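Local coordinates for protein dipeptide Epimerase (Enterococcus faecalis V583, PDB 3JVA) that is a metal-binding enzyme of the mandelate racemase/muconate lactonizing family, holding a magnesium ion at the mouth of a barrel domain, at residues Ala98-Asp103 with Lys264-Gly269; Ile160-Gly165 with Leu188-Ala193; Ile211-Gln216 with Thr236-Glu241. All coordinates share one frame; numbering follows the deposited sequence.

In the fold
From the N terminus, the chain first builds an antiparallel sheet and a group of helices, among them helix 96-114, whose residues 98-103 form the first half of contact 1. Contact 2 closes the loop that holds helix 166-180, joining strands 157-161 and 185-189, and contact 3 closes the one that holds helix 223-232, joining strands 213-215 and 236-239. The two lie in series and share the parallel strands of one barrel sheet, strand 213-215 lying next to 185-189; both also reach the magnesium ion. Contact 1 closes when residues 264-269 meet helix 96-114, so both strand pairs nest inside its loop. It ties the N-terminal helices to the barrel, and Lys267 links it to contact 3 by a salt bridge to Asp240.

Contact 1 (Ala98-Asp103 with Lys264-Gly269)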
ATOM      1  N   ALA B  98      22.064  18.641  27.284  1.00 18.05           N
ATOM      2  CA  ALA B  98      22.664  19.978  27.194  1.00 18.75           C
ATOM      3  C   ALA B  98      21.691  21.001  26.608  1.00 18.59           C
ATOM      4  O   ALA B  98      21.595  22.122  27.098  1.00 18.54           O
ATOM      5  CB  ALA B  98      23.949  19.930  26.359  1.00 20.15           C
ATOM      6  N   LYS B  99      20.972  20.619  25.558  1.00 17.82           N
ATOM      7  CA  LYS B  99      20.013  21.534  24.945  1.00 16.91           C
ATOM      8  C   LYS B  99      18.870  21.870  25.903  1.00 17.67           C
ATOM      9  O   LYS B  99      18.398  23.005  25.946  1.00 15.66           O
ATOM     10  CB  LYS B  99      19.471  20.939  23.645  1.00 16.86           C
ATOM     11  CG  LYS B  99      20.571  20.767  22.598  1.00 15.80           C
ATOM     12  CD  LYS B  99      20.069  20.214  21.273  1.00 18.60           C
ATOM     13  CE  LYS B  99      21.243  20.028  20.309  1.00 16.09           C
ATOM     14  NZ  LYS B  99      20.840  19.431  18.996  1.00 17.72           N
ATOM     15  N   ALA B 100      18.424  20.887  26.673  1.00 18.06           N
ATOM     16  CA  ALA B 100      17.349  21.127  27.630  1.00 18.74           C
ATOM     17  C   ALA B 100      17.803  22.120  28.703  1.00 19.08           C
ATOM     18  O   ALA B 100      17.034  22.984  29.127  1.00 19.08           O
ATOM     19  CB  ALA B 100      16.924  19.813  28.289  1.00 20.13           C
ATOM     20  N   ALA B 101      19.048  21.991  29.143  1.00 17.70           N
ATOM     21  CA  ALA B 101      19.572  22.875  30.181  1.00 17.33           C
ATOM     22  C   ALA B 101      19.500  24.336  29.727  1.00 18.93           C
ATOM     23  O   ALA B 101      19.031  25.205  30.463  1.00 20.29           O
ATOM     24  CB  ALA B 101      21.008  22.485  30.528  1.00 16.65           C
ATOM     25  N   ILE B 102      19.946  24.602  28.505  1.00 18.04           N
ATOM     26  CA  ILE B 102      19.910  25.959  27.967  1.00 18.65           C
ATOM     27  C   ILE B 102      18.471  26.415  27.739  1.00 18.29           C
ATOM     28  O   ILE B 102      18.095  27.532  28.098  1.00 18.33           O
ATOM     29  CB  ILE B 102      20.642  26.053  26.611  1.00 17.79           C
ATOM     30  CG1 ILE B 102      22.146  25.821  26.799  1.00 17.02           C
ATOM     31  CG2 ILE B 102      20.365  27.405  25.961  1.00 19.30           C
ATOM     32  CD1 ILE B 102      22.844  26.879  27.655  1.00 18.26           C
ATOM     33  N   ASP B 103      17.666  25.551  27.131  1.00 17.49           N
ATOM     34  CA  ASP B 103      16.281  25.905  26.839  1.00 18.38           C
ATOM     35  C   ASP B 103      15.480  26.240  28.102  1.00 18.41           C
ATOM     36  O   ASP B 103      14.812  27.269  28.164  1.00 19.33           O
ATOM     37  CB  ASP B 103      15.599  24.769  26.079  1.00 22.41           C
ATOM     38  CG  ASP B 103      14.593  24.041  26.928  1.00 29.06           C
ATOM     39  OD1 ASP B 103      14.976  23.037  27.568  1.00 36.12           O
ATOM     40  OD2 ASP B 103      13.430  24.488  26.980  1.00 18.90           O
ATOM     41  N   LYS B 264       9.945  13.473  27.768  1.00 18.67           N
ATOM     42  CA  LYS B 264      10.907  13.757  28.834  1.00 18.35           C
ATOM     43  C   LYS B 264      11.767  14.890  28.286  1.00 17.97           C
ATOM     44  O   LYS B 264      12.324  14.778  27.196  1.00 18.03           O
ATOM     45  CB  LYS B 264      11.778  12.553  29.179  1.00 18.16           C
ATOM     46  CG  LYS B 264      11.023  11.472  29.935  1.00 17.65           C
ATOM     47  CD  LYS B 264      11.938  10.328  30.346  1.00 18.43           C
ATOM     48  CE  LYS B 264      11.125   9.200  30.983  1.00 19.99           C
ATOM     49  NZ  LYS B 264      11.989   8.045  31.368  1.00 21.61           N
ATOM     50  N   LEU B 265      11.862  15.988  29.027  1.00 17.69           N
ATOM     51  CA  LEU B 265      12.655  17.120  28.554  1.00 18.11           C
ATOM     52  C   LEU B 265      14.103  16.739  28.258  1.00 19.65           C
ATOM     53  O   LEU B 265      14.717  17.288  27.337  1.00 18.61           O
ATOM     54  CB  LEU B 265      12.615  18.270  29.571  1.00 18.10           C
ATOM     55  CG  LEU B 265      11.237  18.871  29.867  1.00 19.64           C
ATOM     56  CD1 LEU B 265      11.399  20.076  30.777  1.00 19.90           C
ATOM     57  CD2 LEU B 265      10.540  19.275  28.565  1.00 19.26           C
ATOM     58  N   MET B 266      14.647  15.790  29.023  1.00 19.18           N
ATOM     59  CA  MET B 266      16.030  15.364  28.832  1.00 18.95           C
ATOM     60  C   MET B 266      16.220  14.400  27.656  1.00 20.14           C
ATOM     61  O   MET B 266      17.340  13.979  27.374  1.00 20.44           O
ATOM     62  CB  MET B 266      16.577  14.741  30.117  1.00 19.57           C
ATOM     63  CG  MET B 266      16.499  15.661  31.340  1.00 17.52           C
ATOM     64  SD  MET B 266      17.135  17.359  31.074  1.00 20.41           S
ATOM     65  CE  MET B 266      16.215  18.246  32.373  1.00 19.93           C
ATOM     66  N   LYS B 267      15.116  14.042  26.997  1.00 19.46           N
ATOM     67  CA  LYS B 267      15.146  13.178  25.816  1.00 20.30           C
ATOM     68  C   LYS B 267      14.982  14.046  24.568  1.00 20.15           C
ATOM     69  O   LYS B 267      15.599  13.789  23.528  1.00 20.57           O
ATOM     70  CB  LYS B 267      13.985  12.180  25.803  1.00 22.39           C
ATOM     71  CG  LYS B 267      14.134  10.940  26.662  1.00 22.55           C
ATOM     72  CD  LYS B 267      13.064   9.910  26.273  1.00 21.70           C
ATOM     73  CE  LYS B 267      11.651  10.481  26.391  1.00 20.38           C
ATOM     74  NZ  LYS B 267      10.603   9.484  26.004  1.00 19.60           N
ATOM     75  N   CYS B 268      14.127  15.065  24.670  1.00 19.25           N
ATOM     76  CA  CYS B 268      13.830  15.930  23.529  1.00 18.84           C
ATOM     77  C   CYS B 268      14.620  17.228  23.423  1.00 19.34           C
ATOM     78  O   CYS B 268      14.533  17.926  22.411  1.00 21.26           O
ATOM     79  CB  CYS B 268      12.330  16.253  23.487  1.00 17.94           C
ATOM     80  SG  CYS B 268      11.704  17.212  24.895  1.00 19.05           S
ATOM     81  N   GLY B 269      15.384  17.561  24.454  1.00 18.48           N
ATOM     82  CA  GLY B 269      16.166  18.782  24.394  1.00 18.14           C
ATOM     83  C   GLY B 269      15.443  20.038  24.839  1.00 20.24           C
ATOM     84  O   GLY B 269      15.754  21.134  24.365  1.00 19.97           O
TER
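Ala100 and Gly269 bring helix 96-114 and the end of the short helix 265-268 together with their CA atoms 4.2 Å apart. Asp103, one helical turn on, flanks Gly269 O with its side chain. Its CB and CG each lie 4.0 Å from Gly269 O, and OD1 comes to 3.8 Å of that oxygen, with no hydrogen bond between them. The tip, OD2, reaches past the contact and accepts a hydrogen bond from Ile271 N at the start of helix 271-284. On the neighbouring turn Ala100 CB touches two atoms of the short helix 265-268: Leu265 O at 3.5 Å and Met266 SD at 3.7 Å. Met266 reaches it by a bend at chi2 (-49°). Gly269 ends that helix with positive phi (86°), its N bonded back to Leu265 O, and its bare CA lets Lys99 CB approach to 4.0 Å; the lysine chain then runs away to a salt bridge with Asp89. Buried packing of this kind joins a helix of the N-terminal capping domain to the short helix after barrel strand 260-263, the two-domain interface of enolase-superfamily proteins.

Contact 2 (Ile160-Gly165 with Leu188-Ala193). With MG (magnesium ion), chain O.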
ATOM      1  N   ILE B 160       5.443   1.224  38.710  1.00 24.20           N
ATOM      2  CA  ILE B 160       6.447   0.215  39.025  1.00 25.30           C
ATOM      3  C   ILE B 160       7.040  -0.385  37.761  1.00 25.32           C
ATOM      4  O   ILE B 160       6.369  -0.511  36.735  1.00 24.48           O
ATOM      5  CB  ILE B 160       5.886  -0.951  39.887  1.00 30.29           C
ATOM      6  CG1 ILE B 160       4.968  -1.834  39.049  1.00 31.32           C
ATOM      7  CG2 ILE B 160       5.146  -0.400  41.095  1.00 32.43           C
ATOM      8  CD1 ILE B 160       4.625  -3.157  39.714  1.00 34.59           C
ATOM      9  N   LYS B 161       8.310  -0.754  37.847  1.00 23.16           N
ATOM     10  CA  LYS B 161       9.012  -1.353  36.725  1.00 24.93           C
ATOM     11  C   LYS B 161       8.712  -2.848  36.657  1.00 25.11           C
ATOM     12  O   LYS B 161       8.623  -3.516  37.688  1.00 24.84           O
ATOM     13  CB  LYS B 161      10.518  -1.135  36.883  1.00 27.75           C
ATOM     14  CG  LYS B 161      11.357  -1.722  35.760  1.00 33.51           C
ATOM     15  CD  LYS B 161      12.833  -1.340  35.897  1.00 37.33           C
ATOM     16  CE  LYS B 161      13.440  -1.888  37.179  1.00 41.11           C
ATOM     17  NZ  LYS B 161      14.887  -1.545  37.311  1.00 44.24           N
ATOM     18  N   VAL B 162       8.523  -3.359  35.444  1.00 23.41           N
ATOM     19  CA  VAL B 162       8.276  -4.785  35.236  1.00 24.82           C
ATOM     20  C   VAL B 162       9.231  -5.258  34.147  1.00 26.06           C
ATOM     21  O   VAL B 162      10.082  -4.494  33.700  1.00 26.85           O
ATOM     22  CB  VAL B 162       6.816  -5.074  34.812  1.00 22.83           C
ATOM     23  CG1 VAL B 162       5.872  -4.771  35.970  1.00 22.65           C
ATOM     24  CG2 VAL B 162       6.447  -4.248  33.587  1.00 22.64           C
ATOM     25  N   GLY B 163       9.087  -6.506  33.716  1.00 27.18           N
ATOM     26  CA  GLY B 163       9.978  -7.039  32.702  1.00 28.66           C
ATOM     27  C   GLY B 163      11.184  -7.689  33.359  1.00 31.67           C
ATOM     28  O   GLY B 163      12.187  -7.965  32.705  1.00 30.46           O
ATOM     29  N   THR B 164      11.083  -7.931  34.664  1.00 32.61           N
ATOM     30  CA  THR B 164      12.165  -8.547  35.434  1.00 34.03           C
ATOM     31  C   THR B 164      11.918 -10.045  35.578  1.00 35.19           C
ATOM     32  O   THR B 164      12.625 -10.734  36.317  1.00 35.92           O
ATOM     33  CB  THR B 164      12.238  -7.955  36.855  1.00 34.18           C
ATOM     34  OG1 THR B 164      11.160  -8.475  37.646  1.00 34.77           O
ATOM     35  CG2 THR B 164      12.125  -6.442  36.811  1.00 34.11           C
ATOM     36  N   GLY B 165      10.914 -10.539  34.863  1.00 34.62           N
ATOM     37  CA  GLY B 165      10.542 -11.940  34.945  1.00 35.71           C
ATOM     38  C   GLY B 165       9.072 -11.924  35.306  1.00 34.64           C
ATOM     39  O   GLY B 165       8.692 -11.358  36.330  1.00 34.84           O
ATOM     40  N   LEU B 188       2.715   0.555  34.700  1.00 23.40           N
ATOM     41  CA  LEU B 188       3.881  -0.304  34.626  1.00 21.96           C
ATOM     42  C   LEU B 188       4.825   0.184  33.539  1.00 23.20           C
ATOM     43  O   LEU B 188       4.386   0.710  32.520  1.00 22.80           O
ATOM     44  CB  LEU B 188       3.463  -1.741  34.308  1.00 22.35           C
ATOM     45  CG  LEU B 188       2.323  -2.311  35.155  1.00 22.22           C
ATOM     46  CD1 LEU B 188       2.151  -3.782  34.822  1.00 23.29           C
ATOM     47  CD2 LEU B 188       2.622  -2.116  36.641  1.00 22.94           C
ATOM     48  N   ASP B 189       6.122   0.034  33.775  1.00 22.19           N
ATOM     49  CA  ASP B 189       7.105   0.408  32.770  1.00 23.41           C
ATOM     50  C   ASP B 189       7.882  -0.864  32.491  1.00 22.45           C
ATOM     51  O   ASP B 189       8.637  -1.326  33.345  1.00 22.66           O
ATOM     52  CB  ASP B 189       8.059   1.489  33.283  1.00 23.26           C
ATOM     53  CG  ASP B 189       8.893   2.086  32.170  1.00 26.25           C
ATOM     54  OD1 ASP B 189       9.229   1.336  31.228  1.00 23.30           O
ATOM     55  OD2 ASP B 189       9.206   3.295  32.234  1.00 23.06           O
ATOM     56  N   ALA B 190       7.694  -1.433  31.301  1.00 23.01           N
ATOM     57  CA  ALA B 190       8.366  -2.678  30.935  1.00 24.03           C
ATOM     58  C   ALA B 190       9.804  -2.491  30.460  1.00 25.90           C
ATOM     59  O   ALA B 190      10.496  -3.463  30.166  1.00 26.47           O
ATOM     60  CB  ALA B 190       7.550  -3.416  29.867  1.00 25.40           C
ATOM     61  N   ASN B 191      10.244  -1.239  30.382  1.00 26.02           N
ATOM     62  CA  ASN B 191      11.605  -0.911  29.970  1.00 28.22           C
ATOM     63  C   ASN B 191      12.215  -1.772  28.863  1.00 25.97           C
ATOM     64  O   ASN B 191      13.278  -2.374  29.052  1.00 25.59           O
ATOM     65  CB  ASN B 191      12.523  -0.909  31.197  1.00 32.78           C
ATOM     66  CG  ASN B 191      12.249   0.266  32.124  1.00 37.56           C
ATOM     67  OD1 ASN B 191      12.435   1.427  31.750  1.00 41.49           O
ATOM     68  ND2 ASN B 191      11.797  -0.030  33.333  1.00 39.41           N
ATOM     69  N   GLN B 192      11.534  -1.822  27.721  1.00 24.61           N
ATOM     70  CA  GLN B 192      11.982  -2.561  26.534  1.00 25.22           C
ATOM     71  C   GLN B 192      12.357  -4.014  26.808  1.00 26.14           C
ATOM     72  O   GLN B 192      13.186  -4.592  26.102  1.00 26.09           O
ATOM     73  CB  GLN B 192      13.193  -1.852  25.914  1.00 26.12           C
ATOM     74  CG  GLN B 192      13.046  -0.353  25.773  1.00 26.37           C
ATOM     75  CD  GLN B 192      14.332   0.311  25.311  1.00 26.98           C
ATOM     76  OE1 GLN B 192      14.759   0.139  24.167  1.00 26.31           O
ATOM     77  NE2 GLN B 192      14.962   1.064  26.205  1.00 27.68           N
ATOM     78  N   ALA B 193      11.715  -4.619  27.796  1.00 25.43           N
ATOM     79  CA  ALA B 193      12.041  -5.985  28.188  1.00 26.16           C
ATOM     80  C   ALA B 193      11.626  -7.149  27.296  1.00 26.32           C
ATOM     81  O   ALA B 193      12.324  -8.162  27.253  1.00 26.55           O
ATOM     82  CB  ALA B 193      11.513  -6.235  29.604  1.00 25.87           C
TER
HETATM   83 MG    MG O 358       9.731   4.707  30.803  1.00 20.74          MG
HETATM   84  O   HOH W   1       9.856   3.192  29.395  1.00 23.68           O
HETATM   85  O   HOH W   2      11.738   4.433  31.135  1.00 24.42           O
HETATM   86  O   HOH W   3       9.974   6.142  32.384  1.00 23.66           O
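Ile160 pairs with Leu188 and Lys161 with Asp189 at the ends of two parallel strands, where the backbone of Asp189 bonds to both neighbours of Lys161: Asp189 N gives to Ile160 O (3.0 Å), and Val162 N gives to Asp189 O (2.9 Å). Ile160 and Leu188 lie side by side on one face of the sheet, so close that CG1 of the first is 3.4 Å from CD2 of the second, a tight contact. Val162 crosses Leu188 at about a right angle and sets CG2 over Ala190 CA at 3.6 Å. On the other face, Asn191 crosses the aliphatic part of Lys161, its ND2 beside CG and CD. Asp189 holds its carboxylate out with CG anti to the backbone N (chi1 -168°): OD2 binds the magnesium ion at 2.1 Å, while OD1 accepts from Asn191 N, closing an Asx turn, and from a metal-bound water. A second metal-bound water donates to Asn191 OD1, so this asparagine belongs to the second shell. Asn191 is the second residue of a type I' turn from Ala190 to Ala193, which brings Ala193 CB to 3.5 Å from Gly163 CA. A CB at Gly163 would clash with Ala193 CB and with Ala190 O, and the positive phi there (90°) by itself calls for glycine. Glu215 and Asp240 complete the protein ligands of the ion. The pair belongs to a beta-alpha-beta crossover: helix 166-180 covers the Ile160 face through Val173 and Ile176, strand 128-134 lies beyond 157-161, and strand 213-215 bonds to the far edge of 185-189.

Contact 3 (Ile211-Gln216 with Thr236-Glu241); sequences IELVEQ and TIMADE. With MG (magnesium ion), chain O.
Glu215 and Asp240 turn their carboxylates 42° from each other around one magnesium ion, which is bound by both Glu215 OE2 and Asp240 OD2, the latter at 2.0 Å. The ion stands out of the Glu215 carboxylate plane; Met238 CE approaches from the opposite side, near the CG-OE1 flank, 3.2 Å from OE1. Extended, with CG anti to the backbone N (chi1 -157°), Glu215 runs alongside Met238. The Gln216 amide receives Asp240 N on OE1 in its carbonyl plane (2.9 Å), while its NE2 is held by Val218 O and Ser242 OG. Nearly perpendicular to that amide, at 89°, the Glu241 carboxylate lays OE1 against Gln216 CG (3.5 Å); its OE1 and OE2 each accept a hydrogen bond from a metal-bound water. Asp240 OD1 has a salt bridge with Lys267. Along the strands that carry these groups, three backbone bonds pair the parallel neighbours: Val214 N to Thr236 O, Met238 N to Val214 O, and Gln216 N to Met238 O (2.7 Å). Asp189, Glu215 and Asp240, acidic ligands from successive strand ends, make up the magnesium site characteristic of the enolase-superfamily barrel.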
ATOM      1  N   ILE B 211      -4.545  -2.813  35.107  1.00 28.36           N
ATOM      2  CA  ILE B 211      -3.395  -1.967  34.826  1.00 28.37           C
ATOM      3  C   ILE B 211      -3.833  -0.767  34.006  1.00 27.35           C
ATOM      4  O   ILE B 211      -4.555  -0.920  33.026  1.00 27.40           O
ATOM      5  CB  ILE B 211      -2.328  -2.755  34.052  1.00 27.38           C
ATOM      6  CG1 ILE B 211      -1.897  -3.967  34.879  1.00 28.92           C
ATOM      7  CG2 ILE B 211      -1.136  -1.864  33.736  1.00 28.21           C
ATOM      8  CD1 ILE B 211      -1.455  -3.622  36.292  1.00 27.56           C
ATOM      9  N   GLU B 212      -3.414   0.428  34.414  1.00 25.49           N
ATOM     10  CA  GLU B 212      -3.785   1.631  33.679  1.00 24.62           C
ATOM     11  C   GLU B 212      -3.086   1.689  32.323  1.00 24.81           C
ATOM     12  O   GLU B 212      -3.693   2.059  31.312  1.00 25.00           O
ATOM     13  CB  GLU B 212      -3.429   2.894  34.464  1.00 26.57           C
ATOM     14  CG  GLU B 212      -3.776   4.152  33.687  1.00 28.39           C
ATOM     15  CD  GLU B 212      -3.063   5.380  34.198  1.00 31.59           C
ATOM     16  OE1 GLU B 212      -1.954   5.237  34.748  1.00 33.47           O
ATOM     17  OE2 GLU B 212      -3.603   6.488  34.028  1.00 31.94           O
ATOM     18  N   LEU B 213      -1.801   1.345  32.309  1.00 23.23           N
ATOM     19  CA  LEU B 213      -1.031   1.353  31.073  1.00 21.36           C
ATOM     20  C   LEU B 213       0.314   0.667  31.226  1.00 21.22           C
ATOM     21  O   LEU B 213       0.818   0.484  32.338  1.00 21.78           O
ATOM     22  CB  LEU B 213      -0.815   2.795  30.598  1.00 22.55           C
ATOM     23  CG  LEU B 213       0.017   3.701  31.515  1.00 22.37           C
ATOM     24  CD1 LEU B 213       1.515   3.422  31.323  1.00 23.00           C
ATOM     25  CD2 LEU B 213      -0.284   5.159  31.191  1.00 23.03           C
ATOM     26  N   VAL B 214       0.891   0.284  30.093  1.00 21.30           N
ATOM     27  CA  VAL B 214       2.200  -0.344  30.073  1.00 21.32           C
ATOM     28  C   VAL B 214       3.086   0.470  29.146  1.00 21.39           C
ATOM     29  O   VAL B 214       2.766   0.681  27.975  1.00 20.31           O
ATOM     30  CB  VAL B 214       2.145  -1.790  29.571  1.00 22.91           C
ATOM     31  CG1 VAL B 214       3.558  -2.347  29.456  1.00 21.15           C
ATOM     32  CG2 VAL B 214       1.322  -2.634  30.534  1.00 21.06           C
ATOM     33  N   GLU B 215       4.201   0.914  29.703  1.00 21.68           N
ATOM     34  CA  GLU B 215       5.174   1.737  29.009  1.00 21.12           C
ATOM     35  C   GLU B 215       6.234   0.909  28.289  1.00 21.25           C
ATOM     36  O   GLU B 215       6.754  -0.061  28.841  1.00 22.52           O
ATOM     37  CB  GLU B 215       5.847   2.634  30.044  1.00 24.29           C
ATOM     38  CG  GLU B 215       6.466   3.889  29.526  1.00 26.48           C
ATOM     39  CD  GLU B 215       6.996   4.747  30.659  1.00 25.06           C
ATOM     40  OE1 GLU B 215       6.316   4.852  31.710  1.00 24.66           O
ATOM     41  OE2 GLU B 215       8.083   5.319  30.497  1.00 25.20           O
ATOM     42  N   GLN B 216       6.538   1.306  27.055  1.00 21.03           N
ATOM     43  CA  GLN B 216       7.571   0.687  26.223  1.00 20.47           C
ATOM     44  C   GLN B 216       7.826  -0.807  26.449  1.00 20.93           C
ATOM     45  O   GLN B 216       8.863  -1.192  26.982  1.00 22.39           O
ATOM     46  CB  GLN B 216       8.879   1.458  26.429  1.00 20.48           C
ATOM     47  CG  GLN B 216       9.941   1.231  25.370  1.00 20.97           C
ATOM     48  CD  GLN B 216       9.562   1.838  24.039  1.00 22.46           C
ATOM     49  OE1 GLN B 216       9.103   2.983  23.972  1.00 22.79           O
ATOM     50  NE2 GLN B 216       9.753   1.078  22.967  1.00 23.42           N
ATOM     51  N   THR B 236      -3.713   0.021  27.658  1.00 23.59           N
ATOM     52  CA  THR B 236      -3.130   1.209  27.034  1.00 23.97           C
ATOM     53  C   THR B 236      -1.614   1.040  26.943  1.00 21.55           C
ATOM     54  O   THR B 236      -0.955   0.747  27.939  1.00 21.29           O
ATOM     55  CB  THR B 236      -3.437   2.468  27.871  1.00 25.36           C
ATOM     56  OG1 THR B 236      -4.850   2.715  27.857  1.00 28.92           O
ATOM     57  CG2 THR B 236      -2.689   3.683  27.320  1.00 23.54           C
ATOM     58  N   ILE B 237      -1.065   1.226  25.744  1.00 20.98           N
ATOM     59  CA  ILE B 237       0.373   1.097  25.528  1.00 19.85           C
ATOM     60  C   ILE B 237       0.976   2.475  25.281  1.00 19.70           C
ATOM     61  O   ILE B 237       0.469   3.241  24.460  1.00 20.51           O
ATOM     62  CB  ILE B 237       0.686   0.206  24.312  1.00 19.83           C
ATOM     63  CG1 ILE B 237       0.134  -1.205  24.547  1.00 22.62           C
ATOM     64  CG2 ILE B 237       2.186   0.143  24.085  1.00 21.81           C
ATOM     65  CD1 ILE B 237       0.723  -1.890  25.766  1.00 24.80           C
ATOM     66  N   MET B 238       2.054   2.777  25.993  1.00 18.54           N
ATOM     67  CA  MET B 238       2.719   4.070  25.873  1.00 20.07           C
ATOM     68  C   MET B 238       4.157   3.946  25.404  1.00 20.93           C
ATOM     69  O   MET B 238       4.905   3.078  25.857  1.00 21.10           O
ATOM     70  CB  MET B 238       2.683   4.795  27.228  1.00 20.44           C
ATOM     71  CG  MET B 238       3.515   6.069  27.304  1.00 21.89           C
ATOM     72  SD  MET B 238       3.278   6.916  28.900  1.00 25.01           S
ATOM     73  CE  MET B 238       3.782   5.682  30.018  1.00 31.02           C
ATOM     74  N   ALA B 239       4.543   4.817  24.480  1.00 21.33           N
ATOM     75  CA  ALA B 239       5.911   4.814  23.988  1.00 20.88           C
ATOM     76  C   ALA B 239       6.736   5.753  24.866  1.00 20.52           C
ATOM     77  O   ALA B 239       6.276   6.830  25.230  1.00 21.42           O
ATOM     78  CB  ALA B 239       5.957   5.295  22.534  1.00 20.07           C
ATOM     79  N   ASP B 240       7.937   5.325  25.229  1.00 20.59           N
ATOM     80  CA  ASP B 240       8.837   6.161  26.014  1.00 21.65           C
ATOM     81  C   ASP B 240      10.121   6.287  25.194  1.00 21.75           C
ATOM     82  O   ASP B 240      10.274   7.234  24.425  1.00 22.53           O
ATOM     83  CB  ASP B 240       9.146   5.543  27.383  1.00 22.27           C
ATOM     84  CG  ASP B 240      10.043   6.439  28.247  1.00 21.86           C
ATOM     85  OD1 ASP B 240      10.615   7.414  27.720  1.00 22.04           O
ATOM     86  OD2 ASP B 240      10.187   6.167  29.456  1.00 21.54           O
ATOM     87  N   GLU B 241      11.022   5.318  25.337  1.00 21.96           N
ATOM     88  CA  GLU B 241      12.288   5.339  24.614  1.00 22.23           C
ATOM     89  C   GLU B 241      12.128   5.425  23.090  1.00 22.90           C
ATOM     90  O   GLU B 241      13.033   5.904  22.405  1.00 23.38           O
ATOM     91  CB  GLU B 241      13.142   4.112  24.984  1.00 22.21           C
ATOM     92  CG  GLU B 241      13.802   4.153  26.377  1.00 23.32           C
ATOM     93  CD  GLU B 241      12.825   3.992  27.542  1.00 24.16           C
ATOM     94  OE1 GLU B 241      11.694   3.500  27.329  1.00 24.71           O
ATOM     95  OE2 GLU B 241      13.201   4.342  28.683  1.00 25.11           O
TER
HETATM   96 MG    MG O 358       9.731   4.707  30.803  1.00 20.74          MG
HETATM   97  O   HOH W   4      -5.365   0.009  30.289  1.00 26.51           O
HETATM   98  O   HOH W   5      -5.920   3.537  30.609  1.00 43.15           O
HETATM   99  O   HOH W   2      11.738   4.433  31.135  1.00 24.42           O
HETATM  100  O   HOH W   1       9.856   3.192  29.395  1.00 23.68           O
HETATM  101  O   HOH W   3       9.974   6.142  32.384  1.00 23.66           O